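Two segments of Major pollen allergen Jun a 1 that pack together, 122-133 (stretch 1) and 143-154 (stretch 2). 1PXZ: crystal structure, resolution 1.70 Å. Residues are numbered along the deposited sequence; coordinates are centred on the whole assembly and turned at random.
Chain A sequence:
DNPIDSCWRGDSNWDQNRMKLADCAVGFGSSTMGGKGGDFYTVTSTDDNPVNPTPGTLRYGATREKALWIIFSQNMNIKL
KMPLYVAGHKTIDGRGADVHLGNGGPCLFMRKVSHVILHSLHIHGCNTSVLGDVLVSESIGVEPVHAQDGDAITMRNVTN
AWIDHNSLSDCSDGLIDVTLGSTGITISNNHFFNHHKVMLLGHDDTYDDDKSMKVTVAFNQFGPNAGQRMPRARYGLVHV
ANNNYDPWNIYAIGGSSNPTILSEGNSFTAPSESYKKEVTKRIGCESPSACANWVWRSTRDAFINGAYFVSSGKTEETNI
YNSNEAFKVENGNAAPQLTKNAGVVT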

# COMPACT_ATOMS: atom_id res chain seq x y z
N HIS A 122 11.98 -1.72 3.70
CA HIS A 122 11.55 -1.43 5.07
C HIS A 122 11.29 0.07 5.19
O HIS A 122 12.20 0.84 4.84
CB HIS A 122 12.63 -1.78 6.08
CG HIS A 122 13.14 -3.18 6.07
ND1 HIS A 122 12.68 -4.10 7.01
CD2 HIS A 122 14.05 -3.83 5.30
CE1 HIS A 122 13.29 -5.26 6.80
NE2 HIS A 122 14.12 -5.12 5.78
N ILE A 123 10.15 0.53 5.65
CA ILE A 123 9.98 1.97 5.86
C ILE A 123 9.45 2.17 7.27
O ILE A 123 8.42 1.60 7.60
CB ILE A 123 9.05 2.64 4.83
CG1 ILE A 123 9.39 2.24 3.40
CG2 ILE A 123 9.06 4.15 5.01
CD1 ILE A 123 8.46 2.77 2.33
N HIS A 124 10.16 2.95 8.08
CA HIS A 124 9.69 3.20 9.43
C HIS A 124 10.30 4.49 9.97
O HIS A 124 11.33 4.91 9.43
CB HIS A 124 10.04 2.03 10.34
CG HIS A 124 11.50 1.70 10.27
ND1 HIS A 124 12.43 2.49 10.92
CD2 HIS A 124 12.19 0.71 9.67
CE1 HIS A 124 13.64 2.00 10.71
NE2 HIS A 124 13.51 0.92 9.96
N GLY A 125 9.67 5.06 10.98
CA GLY A 125 10.10 6.31 11.57
C GLY A 125 9.93 7.50 10.64
O GLY A 125 10.65 8.48 10.81
N CYS A 126 9.01 7.46 9.68
CA CYS A 126 8.85 8.63 8.82
C CYS A 126 8.33 9.81 9.63
O CYS A 126 7.52 9.67 10.54
CB CYS A 126 7.88 8.35 7.66
SG CYS A 126 8.41 6.92 6.68
N ASN A 127 8.78 11.00 9.28
CA ASN A 127 8.45 12.16 10.10
C ASN A 127 7.96 13.34 9.29
O ASN A 127 8.23 13.37 8.09
CB ASN A 127 9.71 12.61 10.86
CG ASN A 127 9.36 13.54 12.00
OD1 ASN A 127 9.85 14.67 12.06
ND2 ASN A 127 8.51 13.04 12.89
N THR A 128 7.28 14.27 9.94
CA THR A 128 6.81 15.49 9.31
C THR A 128 7.95 16.20 8.58
O THR A 128 9.07 16.34 9.07
CB THR A 128 6.20 16.46 10.34
OG1 THR A 128 5.02 15.83 10.88
CG2 THR A 128 5.76 17.75 9.66
N SER A 129 7.66 16.67 7.36
CA SER A 129 8.78 17.34 6.69
C SER A 129 8.69 18.84 6.90
O SER A 129 7.68 19.37 7.37
CB SER A 129 8.77 17.01 5.20
OG SER A 129 7.62 17.61 4.59
N VAL A 130 9.76 19.53 6.53
CA VAL A 130 9.80 20.98 6.56
C VAL A 130 9.57 21.59 5.18
O VAL A 130 10.06 21.06 4.19
CB VAL A 130 11.18 21.44 7.08
CG1 VAL A 130 11.30 22.95 6.99
CG2 VAL A 130 11.34 20.92 8.50
N LEU A 131 8.81 22.67 5.14
CA LEU A 131 8.58 23.40 3.89
C LEU A 131 9.93 23.69 3.25
O LEU A 131 10.93 23.96 3.94
CB LEU A 131 7.81 24.66 4.22
CG LEU A 131 7.72 25.78 3.20
CD1 LEU A 131 6.70 25.44 2.12
CD2 LEU A 131 7.35 27.08 3.90
N GLY A 132 10.02 23.58 1.93
CA GLY A 132 11.33 23.76 1.30
C GLY A 132 11.31 23.39 -0.17
O GLY A 132 10.32 22.83 -0.65
N ASP A 133 12.39 23.70 -0.89
CA ASP A 133 12.48 23.35 -2.31
C ASP A 133 12.92 21.90 -2.50
O ASP A 133 13.71 21.32 -1.74
CB ASP A 133 13.51 24.23 -3.02
CG ASP A 133 13.07 25.67 -3.21
OD1 ASP A 133 11.86 25.89 -3.38
OD2 ASP A 133 13.94 26.57 -3.20
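Stretch 2 143-154: EPVHAQDGDAIT

Stretch 2 runs antiparallel to stretch 1. Pro144 lies beside Asp133, Ala147 beside Leu131 and Gly150 beside Asn127, with CA atoms 4.2, 4.5 and 4.0 Å apart in turn. Residues 143-145 and 153-154 are strand, and a loop joins them.

Leu131 covers the most surface. Its side chain reaches the first strand, with CD1 3.5 Å from Val145 O and 3.7 Å from His146 CA. Next to it, Gly132 and Val145 form an antiparallel bridge. Val145 N donates to Gly132 O at 2.8 Å; the return bond, from Gly132 N to Val145 O, is weak at 3.4 Å.

Gly150 is buried against the backbone of stretch 1. Its phi/psi is -79/61, and its CA lies 3.6 Å from Asn127 C. A CB here would clash with Cys126 O and Asn127 C, so the close approach depends on glycine. Water 1 lies 2.9 Å from Asn127 O and 2.8 Å from Asp149 O, within hydrogen-bonding distance of both.

Ser129 holds the loop between these two sites. Its N donates to Gln148 O at 3.0 Å, and its OG accepts from Gln148 N at 2.9 Å. Ser129 O is 3.5 Å from Ala147 CB.

Beyond Gly150 the contact turns apolar. Cys126 SG lies 3.6 Å from Ala152 CA, and Ile123 CG2 lies 3.7 Å from Ala152 CB.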

# COMPACT_ATOMS: atom_id res chain seq x y z
N GLU A 143 10.83 22.86 -7.10
CA GLU A 143 9.58 23.49 -6.72
C GLU A 143 9.44 23.53 -5.20
O GLU A 143 9.93 22.63 -4.53
CB GLU A 143 8.37 22.71 -7.22
CG GLU A 143 8.20 22.59 -8.72
CD GLU A 143 6.73 22.37 -9.05
OE1 GLU A 143 6.20 21.30 -8.68
OE2 GLU A 143 6.14 23.28 -9.68
N PRO A 144 8.73 24.51 -4.68
CA PRO A 144 8.53 24.52 -3.22
C PRO A 144 7.54 23.40 -2.89
O PRO A 144 6.58 23.21 -3.63
CB PRO A 144 7.95 25.90 -2.95
CG PRO A 144 7.36 26.35 -4.25
CD PRO A 144 8.07 25.64 -5.36
N VAL A 145 7.78 22.66 -1.82
CA VAL A 145 6.84 21.60 -1.40
C VAL A 145 6.32 21.94 -0.02
O VAL A 145 7.12 22.19 0.89
CB VAL A 145 7.55 20.24 -1.41
CG1 VAL A 145 6.74 19.18 -0.69
CG2 VAL A 145 7.81 19.81 -2.85
N HIS A 146 5.02 21.99 0.24
CA HIS A 146 4.63 22.38 1.60
C HIS A 146 5.07 21.33 2.62
O HIS A 146 5.49 20.23 2.25
CB HIS A 146 3.13 22.60 1.67
CG HIS A 146 2.26 21.39 1.50
ND1 HIS A 146 1.81 20.94 0.28
CD2 HIS A 146 1.74 20.52 2.40
CE1 HIS A 146 1.07 19.86 0.42
NE2 HIS A 146 1.01 19.58 1.71
N ALA A 147 4.97 21.64 3.91
CA ALA A 147 5.20 20.66 4.95
C ALA A 147 4.30 19.44 4.80
O ALA A 147 3.08 19.60 4.67
CB ALA A 147 4.97 21.31 6.32
N GLN A 148 4.83 18.22 4.83
CA GLN A 148 3.94 17.07 4.62
C GLN A 148 3.85 16.15 5.83
O GLN A 148 4.79 16.03 6.60
CB GLN A 148 4.41 16.19 3.46
CG GLN A 148 4.76 16.91 2.17
CD GLN A 148 3.52 17.47 1.50
OE1 GLN A 148 3.47 18.66 1.23
NE2 GLN A 148 2.56 16.58 1.27
N ASP A 149 2.72 15.45 5.97
CA ASP A 149 2.59 14.44 7.02
C ASP A 149 3.68 13.38 6.92
O ASP A 149 4.18 13.10 5.83
CB ASP A 149 1.22 13.76 6.94
CG ASP A 149 0.10 14.53 7.59
OD1 ASP A 149 0.31 15.71 7.96
OD2 ASP A 149 -1.00 13.95 7.74
N GLY A 150 4.04 12.79 8.04
CA GLY A 150 4.98 11.69 8.14
C GLY A 150 4.37 10.35 7.77
O GLY A 150 4.30 9.43 8.59
N ASP A 151 3.91 10.25 6.52
CA ASP A 151 3.37 9.02 5.98
C ASP A 151 4.48 8.21 5.32
O ASP A 151 5.38 8.80 4.71
CB ASP A 151 2.29 9.28 4.93
CG ASP A 151 1.09 10.04 5.45
OD1 ASP A 151 0.75 9.88 6.63
OD2 ASP A 151 0.49 10.83 4.69
N ALA A 152 4.42 6.89 5.40
CA ALA A 152 5.47 6.12 4.74
C ALA A 152 5.36 6.21 3.22
O ALA A 152 6.34 6.35 2.50
CB ALA A 152 5.41 4.66 5.16
N ILE A 153 4.14 6.09 2.71
CA ILE A 153 3.93 6.12 1.27
C ILE A 153 2.73 6.99 0.97
O ILE A 153 1.66 6.72 1.54
CB ILE A 153 3.69 4.69 0.74
CG1 ILE A 153 4.89 3.75 0.91
CG2 ILE A 153 3.24 4.75 -0.72
CD1 ILE A 153 4.62 2.30 0.56
N THR A 154 2.90 8.01 0.13
CA THR A 154 1.75 8.89 -0.14
C THR A 154 1.47 8.92 -1.64
O THR A 154 2.43 9.13 -2.37
CB THR A 154 2.01 10.32 0.35
OG1 THR A 154 2.16 10.31 1.77
CG2 THR A 154 0.82 11.22 0.03
O HOH W 1 6.96 13.58 5.51
O HOH W 2 8.13 19.24 2.65